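Local coordinates for 4'-phospho-dehydrooxetanocin synthase (Bacillus megaterium, PDB 5UL3), which catalyses the radical, S-adenosylmethionine-dependent oxidative ring contraction of dAMP to an oxetane aldehyde on the way to oxetanocin A, using cobalamin and a [4Fe-4S] cluster, at residues D238-Y243 with T309-D314; V215-P220 with R323-R328. All coordinates share one frame; numbering follows the deposited sequence.

Interaction 1: residues D238-Y243 with T309-D314. With SF4 (iron/sulfur cluster), chain B.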
# COMPACT_ATOMS: atom_id res chain seq x y z
N ASP A 238 0.96 6.28 17.67
CA ASP A 238 -0.40 5.78 17.43
C ASP A 238 -0.87 6.03 16.01
O ASP A 238 -1.63 5.22 15.47
CB ASP A 238 -1.38 6.44 18.41
CG ASP A 238 -1.20 5.95 19.84
OD1 ASP A 238 -0.72 4.82 20.02
OD2 ASP A 238 -1.57 6.70 20.77
N LYS A 239 -0.46 7.13 15.39
CA LYS A 239 -0.97 7.49 14.07
C LYS A 239 0.18 7.94 13.17
O LYS A 239 1.10 7.17 12.90
CB LYS A 239 -2.05 8.57 14.20
CG LYS A 239 -3.32 8.02 14.90
CD LYS A 239 -4.08 9.09 15.62
CE LYS A 239 -5.24 8.45 16.43
NZ LYS A 239 -6.09 9.48 17.06
N GLU A 240 0.12 9.16 12.65
CA GLU A 240 1.23 9.64 11.82
C GLU A 240 2.49 9.84 12.68
O GLU A 240 2.41 10.20 13.86
CB GLU A 240 0.87 10.96 11.14
CG GLU A 240 -0.18 10.82 10.03
CD GLU A 240 -0.78 12.15 9.63
OE1 GLU A 240 -1.25 12.87 10.54
OE2 GLU A 240 -0.76 12.48 8.43
N GLY A 241 3.65 9.64 12.06
CA GLY A 241 4.90 9.71 12.80
C GLY A 241 5.65 11.03 12.78
O GLY A 241 6.53 11.24 13.62
N GLU A 242 5.31 11.93 11.85
CA GLU A 242 6.12 13.13 11.62
C GLU A 242 6.22 14.00 12.86
O GLU A 242 7.31 14.33 13.33
CB GLU A 242 5.54 13.94 10.45
CG GLU A 242 5.75 13.32 9.07
CD GLU A 242 4.69 12.29 8.64
OE1 GLU A 242 3.91 11.79 9.49
OE2 GLU A 242 4.67 11.96 7.44
N TYR A 243 5.07 14.43 13.39
CA TYR A 243 5.10 15.30 14.56
C TYR A 243 5.52 14.56 15.81
O TYR A 243 6.10 15.17 16.72
CB TYR A 243 3.73 15.94 14.78
CG TYR A 243 3.28 16.88 13.69
CD1 TYR A 243 4.16 17.33 12.73
CD2 TYR A 243 1.96 17.31 13.64
CE1 TYR A 243 3.74 18.18 11.73
CE2 TYR A 243 1.54 18.16 12.65
CZ TYR A 243 2.42 18.59 11.70
OH TYR A 243 1.99 19.45 10.72
N THR A 309 -0.07 10.50 -2.58
CA THR A 309 -0.40 11.89 -2.94
C THR A 309 -1.52 12.46 -2.09
O THR A 309 -1.92 13.61 -2.30
CB THR A 309 -0.77 12.03 -4.44
OG1 THR A 309 -2.00 11.33 -4.72
CG2 THR A 309 0.37 11.48 -5.35
N SER A 310 -2.03 11.67 -1.15
CA SER A 310 -3.06 12.09 -0.20
C SER A 310 -3.09 11.08 0.93
O SER A 310 -2.65 9.94 0.77
CB SER A 310 -4.44 12.19 -0.86
OG SER A 310 -4.92 10.91 -1.24
N ARG A 311 -3.62 11.50 2.08
CA ARG A 311 -3.75 10.63 3.23
C ARG A 311 -5.20 10.63 3.69
O ARG A 311 -5.87 11.67 3.62
CB ARG A 311 -2.86 11.09 4.38
CG ARG A 311 -1.37 10.92 4.03
CD ARG A 311 -0.49 11.23 5.22
NE ARG A 311 0.91 10.83 4.96
CZ ARG A 311 1.92 11.14 5.78
NH1 ARG A 311 1.69 11.84 6.89
NH2 ARG A 311 3.16 10.77 5.48
N GLY A 312 -5.66 9.47 4.15
CA GLY A 312 -7.00 9.31 4.69
C GLY A 312 -8.04 8.97 3.64
O GLY A 312 -7.78 8.86 2.44
N CYS A 313 -9.27 8.82 4.14
CA CYS A 313 -10.43 8.50 3.32
C CYS A 313 -11.56 9.40 3.80
O CYS A 313 -11.90 9.36 4.98
CB CYS A 313 -10.82 7.04 3.47
SG CYS A 313 -12.30 6.60 2.47
N ASP A 314 -12.13 10.19 2.89
CA ASP A 314 -13.22 11.07 3.31
C ASP A 314 -14.51 10.30 3.54
O ASP A 314 -15.40 10.80 4.24
CB ASP A 314 -13.43 12.19 2.29
CG ASP A 314 -13.49 11.70 0.87
OD1 ASP A 314 -14.34 10.83 0.56
OD2 ASP A 314 -12.70 12.20 0.05
FE1 SF4 B . -14.02 2.08 2.45
FE2 SF4 B . -11.82 2.18 0.87
FE3 SF4 B . -11.60 1.92 3.64
FE4 SF4 B . -12.41 4.30 2.56
S1 SF4 B . -10.35 3.30 2.29
S2 SF4 B . -13.37 3.22 4.35
S3 SF4 B . -13.67 3.54 0.79
S4 SF4 B . -12.51 0.41 2.14

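Interaction 2: residues V215-P220 with R323-R328. With EDO (1,2-ethanediol), chain S.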
# COMPACT_ATOMS: atom_id res chain seq x y z
N VAL A 215 8.13 2.55 18.37
CA VAL A 215 7.65 1.73 17.26
C VAL A 215 6.41 2.42 16.71
O VAL A 215 5.69 3.11 17.45
CB VAL A 215 7.33 0.27 17.64
CG1 VAL A 215 8.63 -0.53 17.96
CG2 VAL A 215 6.33 0.22 18.80
N GLY A 216 6.16 2.23 15.42
CA GLY A 216 4.99 2.82 14.79
C GLY A 216 4.38 1.88 13.78
O GLY A 216 4.80 0.72 13.67
N ASN A 217 3.44 2.41 12.99
CA ASN A 217 2.59 1.66 12.07
C ASN A 217 1.52 0.88 12.83
O ASN A 217 1.41 0.96 14.06
CB ASN A 217 3.40 0.73 11.15
CG ASN A 217 2.83 0.66 9.74
OD1 ASN A 217 1.63 0.88 9.52
ND2 ASN A 217 3.69 0.35 8.77
N VAL A 218 0.69 0.15 12.09
CA VAL A 218 -0.64 -0.21 12.58
C VAL A 218 -0.61 -1.29 13.66
O VAL A 218 -1.49 -1.31 14.54
CB VAL A 218 -1.52 -0.63 11.39
CG1 VAL A 218 -0.99 -1.90 10.75
CG2 VAL A 218 -2.99 -0.76 11.83
N ILE A 219 0.38 -2.18 13.66
CA ILE A 219 0.35 -3.33 14.57
C ILE A 219 0.53 -2.89 16.02
O ILE A 219 -0.32 -3.25 16.86
CB ILE A 219 1.38 -4.39 14.13
CG1 ILE A 219 0.87 -5.16 12.91
CG2 ILE A 219 1.69 -5.37 15.26
CD1 ILE A 219 -0.54 -5.69 13.08
N PRO A 220 1.55 -2.10 16.40
CA PRO A 220 1.60 -1.62 17.79
C PRO A 220 0.54 -0.59 18.12
O PRO A 220 0.11 -0.50 19.28
CB PRO A 220 3.02 -1.02 17.92
CG PRO A 220 3.41 -0.68 16.53
CD PRO A 220 2.77 -1.72 15.65
N ARG A 323 -10.66 2.78 10.79
CA ARG A 323 -10.19 4.12 10.46
C ARG A 323 -9.29 4.74 11.53
O ARG A 323 -8.84 5.87 11.34
CB ARG A 323 -11.39 5.03 10.16
CG ARG A 323 -12.32 4.49 9.04
CD ARG A 323 -11.53 4.07 7.77
NE ARG A 323 -10.68 5.17 7.28
CZ ARG A 323 -9.60 4.97 6.50
NH1 ARG A 323 -8.87 6.01 6.09
NH2 ARG A 323 -9.25 3.73 6.16
N ASP A 324 -9.00 4.03 12.62
CA ASP A 324 -8.36 4.67 13.77
C ASP A 324 -6.91 5.04 13.49
O ASP A 324 -6.38 5.99 14.08
CB ASP A 324 -8.42 3.76 14.99
CG ASP A 324 -9.84 3.55 15.46
OD1 ASP A 324 -10.53 2.71 14.85
OD2 ASP A 324 -10.27 4.26 16.39
N HIS A 325 -6.25 4.31 12.60
CA HIS A 325 -4.85 4.56 12.28
C HIS A 325 -4.70 5.49 11.07
O HIS A 325 -3.84 6.39 11.08
CB HIS A 325 -4.14 3.22 12.04
CG HIS A 325 -2.67 3.32 11.72
ND1 HIS A 325 -1.74 3.82 12.60
CD2 HIS A 325 -1.99 2.98 10.60
CE1 HIS A 325 -0.54 3.79 12.04
NE2 HIS A 325 -0.66 3.27 10.83
N LYS A 326 -5.54 5.32 10.05
CA LYS A 326 -5.45 6.08 8.81
C LYS A 326 -6.25 7.37 8.83
O LYS A 326 -5.98 8.26 8.02
CB LYS A 326 -5.90 5.21 7.63
CG LYS A 326 -4.95 4.03 7.33
CD LYS A 326 -3.77 4.51 6.47
CE LYS A 326 -2.45 4.42 7.22
NZ LYS A 326 -1.29 4.91 6.37
N LEU A 327 -7.22 7.48 9.74
CA LEU A 327 -8.01 8.68 10.05
C LEU A 327 -9.18 8.89 9.08
O LEU A 327 -9.28 8.23 8.04
CB LEU A 327 -7.12 9.93 10.09
CG LEU A 327 -5.88 9.87 11.02
CD1 LEU A 327 -5.28 11.25 11.17
CD2 LEU A 327 -6.23 9.28 12.38
N ARG A 328 -10.08 9.82 9.43
CA ARG A 328 -11.39 9.90 8.80
C ARG A 328 -11.57 11.15 7.95
O ARG A 328 -12.70 11.48 7.59
CB ARG A 328 -12.49 9.84 9.87
CG ARG A 328 -12.33 8.67 10.81
CD ARG A 328 -12.55 9.06 12.28
NE ARG A 328 -12.36 7.88 13.12
CZ ARG A 328 -11.25 7.61 13.80
NH1 ARG A 328 -11.18 6.51 14.53
NH2 ARG A 328 -10.23 8.45 13.75
C1 EDO S . -9.56 11.29 12.27
O1 EDO S . -10.17 10.86 13.49
C2 EDO S . -10.34 12.39 11.61
O2 EDO S . -9.48 13.11 10.73

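Interaction 1: residues D238-Y243 with T309-D314
Two carboxylates, those of Glu240 and Glu242, meet the guanidinium of Arg311 at its edge and close to its plane, and the three residues form a salt-bridge network that grips the group along its rim. Glu242 takes the outer end: Arg311 NH2 reaches Glu242 OE2 at 2.7 Å, on the syn lone pair of that oxygen, and Arg311 NH1 bonds to the same Glu242 OE2 at 3.0 Å, the pair of nitrogens closing on a single oxygen. The NH1 bond is the more bent of the two, 136° at the hydrogen, and comes from above a carboxylate plane that is turned 51° from the guanidinium. Arg311 NH1 also forms a salt bridge to Glu240 OE2, again at 3.0 Å and from above the plane of that carboxylate. Arg311 is drawn out from CG to NE, which carries the charged end across from strand 305-311 of the radical SAM domain, a partial TIM barrel, to the loop and first turn of helix 242-252 in the Rossmann-type cobalamin domain. Glu242 comes to meet it by bending at its second torsion (chi2 86°). The charges run on from here: Glu240 OE2 also pairs with Arg331, and Glu240 OE1 accepts the backbone N-H of Val281, while Arg311 NE turns to Glu308, another cobalamin-binding residue. Three carboxylates thus bind the buried guanidinium and probably offset its charge. Glu242 OE1 hydrogen-bonds to the cobalamin, so the network stands directly beside the cofactor. Two residues further along the chain from Arg311, Cys313 SG binds iron FE4 of the [4Fe-4S] cluster at 2.3 Å.

Interaction 2: residues V215-P220 with R323-R328
Val218 lies over one face of the His325 imidazole. Val218 CB makes a CH-pi contact, 4.1 Å from the ring centroid and 26° off the ring normal, and Val218 CA sits 3.9 Å above the plane, over its centre. The histidine reaches that position with CG anti to its own N (chi1 -179°). Among polar atoms, Asn217 OD1 approaches His325 NE2 obliquely at 3.6 Å, a contact and not a hydrogen bond; Asn217 OD1 accepts the backbone N-H of Val218 at 2.8 Å. His325 ND1 is hydrogen-bonded to the backbone O of Asp238, and NE2 makes a weak bond to the cobalamin; these partners, the ND1 bond above all, probably limit the ring's rotation. Within 323-328, Arg323 NH1 bonds to Leu327 O at 3.0 Å, and Arg328 NH1 forms a salt bridge with Asp324 OD2 at 3.1 Å. Lys326 NZ pairs with the cobalamin. The contact sets the loop between strands 305-311 and 331-332 of the radical SAM sheet against the turn where strand 212-216 gives way to helix 218-222, whose Ser221 and Phe222 also touch His325.

Overall arrangement
From the N terminus the chain first supplies 215-220, at the end of strand 212-216, then 238-243, just beyond the neighbouring parallel strand 235-237. It next runs through strands 264-267 and 273-275 into the radical SAM domain, where 309-314 closes interaction 1 after 65 intervening residues. Only then does 323-328 close interaction 2, so interaction 1 is nested within the longer loop of interaction 2. Their centres lie about 9 Å apart, and Cys313 CB packs on Arg323 NH1. Both contacts join the Rossmann-type sheet to the partial barrel at the cobalamin, while 309-314 and 323-328 both also reach the iron-sulfur cluster.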